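Local structure of putative transcription regulator (3COL) at residues E65-L70 with Q95-Y99. The protein is a putative transcription regulator of the TetR family that probably binds DNA through an N-terminal helix-turn-helix domain. Sequence-based numbering, arbitrary orientation.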
ATOM      1  N   GLU A  65     -10.371 -10.854   7.900  1.00 11.55           N
ATOM      2  CA  GLU A  65      -8.960 -10.463   7.832  1.00 13.92           C
ATOM      3  C   GLU A  65      -8.563  -9.473   8.939  1.00 14.65           C
ATOM      4  O   GLU A  65      -7.604  -9.725   9.660  1.00 15.58           O
ATOM      5  CB  GLU A  65      -8.567  -9.908   6.442  1.00 13.05           C
ATOM      6  CG  GLU A  65      -8.720 -10.947   5.294  1.00 12.84           C
ATOM      7  CD  GLU A  65      -8.124 -12.299   5.642  1.00 14.93           C
ATOM      8  OE1 GLU A  65      -6.902 -12.361   5.953  1.00 13.72           O
ATOM      9  OE2 GLU A  65      -8.871 -13.299   5.626  1.00 13.81           O
ATOM     10  N   THR A  66      -9.303  -8.368   9.078  1.00 15.55           N
ATOM     11  CA  THR A  66      -8.965  -7.357  10.088  1.00 16.21           C
ATOM     12  C   THR A  66      -9.031  -7.883  11.502  1.00 17.13           C
ATOM     13  O   THR A  66      -8.179  -7.570  12.324  1.00 16.66           O
ATOM     14  CB  THR A  66      -9.798  -6.071   9.953  1.00 16.20           C
ATOM     15  OG1 THR A  66     -11.189  -6.376  10.044  1.00 15.73           O
ATOM     16  CG2 THR A  66      -9.505  -5.422   8.646  1.00 15.18           C
ATOM     17  N   ASN A  67     -10.033  -8.707  11.783  1.00 19.17           N
ATOM     18  CA  ASN A  67     -10.161  -9.306  13.113  1.00 21.56           C
ATOM     19  C   ASN A  67      -9.082 -10.331  13.467  1.00 22.32           C
ATOM     20  O   ASN A  67      -8.847 -10.622  14.629  1.00 21.68           O
ATOM     21  CB  ASN A  67     -11.567  -9.865  13.299  1.00 22.12           C
ATOM     22  CG  ASN A  67     -12.543  -8.792  13.739  1.00 24.73           C
ATOM     23  OD1 ASN A  67     -13.189  -8.131  12.918  1.00 28.32           O
ATOM     24  ND2 ASN A  67     -12.610  -8.573  15.047  1.00 27.97           N
ATOM     25  N   ARG A  68      -8.386 -10.842  12.464  1.00 24.13           N
ATOM     26  CA  ARG A  68      -7.305 -11.775  12.752  1.00 26.32           C
ATOM     27  C   ARG A  68      -6.010 -11.081  13.224  1.00 25.65           C
ATOM     28  O   ARG A  68      -5.103 -11.727  13.749  1.00 26.42           O
ATOM     29  CB  ARG A  68      -7.039 -12.713  11.547  1.00 26.61           C
ATOM     30  CG  ARG A  68      -7.411 -14.172  11.817  1.00 28.89           C
ATOM     31  CD  ARG A  68      -6.712 -15.147  10.843  1.00 28.90           C
ATOM     32  NE  ARG A  68      -7.567 -15.618   9.730  1.00 30.46           N
ATOM     33  CZ  ARG A  68      -7.576 -15.092   8.509  1.00 29.72           C
ATOM     34  NH1 ARG A  68      -6.800 -14.047   8.228  1.00 28.89           N
ATOM     35  NH2 ARG A  68      -8.358 -15.612   7.571  1.00 28.83           N
ATOM     36  N   ILE A  69      -5.915  -9.773  13.050  1.00 25.16           N
ATOM     37  CA  ILE A  69      -4.661  -9.100  13.381  1.00 25.35           C
ATOM     38  C   ILE A  69      -4.331  -9.114  14.899  1.00 25.71           C
ATOM     39  O   ILE A  69      -3.248  -9.586  15.301  1.00 26.32           O
ATOM     40  CB  ILE A  69      -4.598  -7.695  12.794  1.00 25.26           C
ATOM     41  CG1 ILE A  69      -4.891  -7.748  11.284  1.00 24.29           C
ATOM     42  CG2 ILE A  69      -3.211  -7.036  13.101  1.00 26.40           C
ATOM     43  CD1 ILE A  69      -4.968  -6.402  10.622  1.00 20.88           C
ATOM     44  N   LEU A  70      -5.274  -8.659  15.723  1.00 25.01           N
ATOM     45  CA  LEU A  70      -5.095  -8.585  17.175  1.00 25.06           C
ATOM     46  C   LEU A  70      -6.138  -9.392  17.933  1.00 25.53           C
ATOM     47  O   LEU A  70      -7.324  -9.309  17.630  1.00 24.97           O
ATOM     48  CB  LEU A  70      -5.210  -7.128  17.636  1.00 24.62           C
ATOM     49  CG  LEU A  70      -4.314  -6.104  16.951  1.00 23.42           C
ATOM     50  CD1 LEU A  70      -4.833  -4.718  17.197  1.00 23.09           C
ATOM     51  CD2 LEU A  70      -2.873  -6.244  17.397  1.00 23.17           C
ATOM     52  N   GLN A  95       3.158  -7.548  16.837  1.00 12.15           N
ATOM     53  CA  GLN A  95       1.987  -8.372  16.478  1.00 13.46           C
ATOM     54  C   GLN A  95       1.570  -8.247  14.987  1.00 12.50           C
ATOM     55  O   GLN A  95       1.370  -9.255  14.307  1.00 13.37           O
ATOM     56  CB  GLN A  95       0.806  -8.048  17.411  1.00 13.91           C
ATOM     57  CG  GLN A  95      -0.461  -8.900  17.190  1.00 17.06           C
ATOM     58  CD  GLN A  95      -0.190 -10.413  17.084  1.00 21.66           C
ATOM     59  OE1 GLN A  95       0.668 -10.971  17.785  1.00 20.76           O
ATOM     60  NE2 GLN A  95      -0.942 -11.081  16.206  1.00 23.22           N
ATOM     61  N   VAL A  96       1.449  -7.030  14.471  1.00 12.08           N
ATOM     62  CA  VAL A  96       1.106  -6.838  13.020  1.00 10.39           C
ATOM     63  C   VAL A  96       2.128  -7.577  12.150  1.00 10.46           C
ATOM     64  O   VAL A  96       1.777  -8.276  11.210  1.00 10.56           O
ATOM     65  CB  VAL A  96       1.017  -5.328  12.632  1.00 10.62           C
ATOM     66  CG1 VAL A  96       0.708  -5.139  11.094  1.00  9.08           C
ATOM     67  CG2 VAL A  96      -0.004  -4.588  13.463  1.00  9.38           C
ATOM     68  N   TYR A  97       3.399  -7.428  12.495  1.00 10.50           N
ATOM     69  CA  TYR A  97       4.515  -8.098  11.825  1.00 11.50           C
ATOM     70  C   TYR A  97       4.386  -9.614  11.835  1.00 12.07           C
ATOM     71  O   TYR A  97       4.411 -10.241  10.765  1.00 10.64           O
ATOM     72  CB  TYR A  97       5.836  -7.644  12.468  1.00 12.20           C
ATOM     73  CG  TYR A  97       7.097  -8.254  11.925  1.00 12.22           C
ATOM     74  CD1 TYR A  97       7.798  -7.648  10.880  1.00 11.71           C
ATOM     75  CD2 TYR A  97       7.619  -9.437  12.493  1.00 12.86           C
ATOM     76  CE1 TYR A  97       9.003  -8.233  10.380  1.00 14.39           C
ATOM     77  CE2 TYR A  97       8.818 -10.021  12.020  1.00 13.68           C
ATOM     78  CZ  TYR A  97       9.500  -9.410  10.962  1.00 15.39           C
ATOM     79  OH  TYR A  97      10.666  -9.997  10.478  1.00 17.10           O
ATOM     80  N   ASP A  98       4.223 -10.203  13.023  1.00 12.97           N
ATOM     81  CA  ASP A  98       4.053 -11.669  13.126  1.00 14.38           C
ATOM     82  C   ASP A  98       2.814 -12.110  12.366  1.00 15.26           C
ATOM     83  O   ASP A  98       2.864 -13.106  11.615  1.00 15.75           O
ATOM     84  CB  ASP A  98       3.898 -12.122  14.581  1.00 14.02           C
ATOM     85  CG  ASP A  98       5.177 -11.951  15.407  1.00 16.69           C
ATOM     86  OD1 ASP A  98       6.288 -11.863  14.837  1.00 14.78           O
ATOM     87  OD2 ASP A  98       5.048 -11.949  16.652  1.00 18.29           O
ATOM     88  N   TYR A  99       1.707 -11.396  12.600  1.00 16.02           N
ATOM     89  CA  TYR A  99       0.433 -11.677  11.923  1.00 17.27           C
ATOM     90  C   TYR A  99       0.579 -11.718  10.408  1.00 16.45           C
ATOM     91  O   TYR A  99       0.133 -12.656   9.760  1.00 15.97           O
ATOM     92  CB  TYR A  99      -0.685 -10.686  12.286  1.00 18.39           C
ATOM     93  CG  TYR A  99      -1.885 -10.960  11.412  1.00 22.68           C
ATOM     94  CD1 TYR A  99      -2.677 -12.100  11.629  1.00 25.21           C
ATOM     95  CD2 TYR A  99      -2.177 -10.155  10.313  1.00 23.15           C
ATOM     96  CE1 TYR A  99      -3.736 -12.383  10.813  1.00 25.26           C
ATOM     97  CE2 TYR A  99      -3.242 -10.444   9.483  1.00 21.23           C
ATOM     98  CZ  TYR A  99      -4.013 -11.554   9.742  1.00 24.98           C
ATOM     99  OH  TYR A  99      -5.080 -11.864   8.922  1.00 24.09           O
TER
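In this all-helical, TetR-family chain, the end of helix 54-67, the helix that follows the helix-turn-helix, and the turn after it rest on helix 85-102; Tyr99 reaches across from that helix to Ile69, Arg68 and Glu65. With CG anti to the backbone N (chi1 173°), the Tyr99 ring extends from its helix and lays one face against the turn. Ile69 CA sits over the centre of that face, 3.9 Å from the centroid, a CH-pi contact, while Ile69 CG1 lies 3.6 Å from Tyr99 CE2 toward the phenol end. At that end Arg68 NH1 gives a weak, bent hydrogen bond to Tyr99 OH (2.9 Å), the hydroxyl lying at the edge of a guanidinium nearly coplanar with the ring. Arg68 also grips the Glu65 carboxylate end-on in a salt bridge, its NH1 2.8 Å from Glu65 OE1 and above the carboxylate plane, while its NH2 reaches OE2 on the syn side, tilted out of that plane. Ser106, at the start of helix 106-117, hydrogen-bonds through OG to both Tyr99 OH and Glu65 OE1, tying the buried Tyr99 hydroxyl and Glu65 carboxylate to a third helix. A phenylalanine in place of Tyr99 would probably keep the ring against Ile69 but leave Arg68 NH1 and Ser106 OG each without one partner. Farther along, Ile69 CG2 packs against Val96 CG2 at 4.1 Å, and Phe160 of helix 152-171 touches both side chains. Leu70 and Gln95 run past each other in opposite directions, Leu70 CD2 lying 3.6 Å from Gln95 CG. The Gln95 chain bends at chi2 (48°), bringing its amide to the backbone of the turn, where NE2 donates to Ile69 O at 2.9 Å, almost in line with the carbonyl bond.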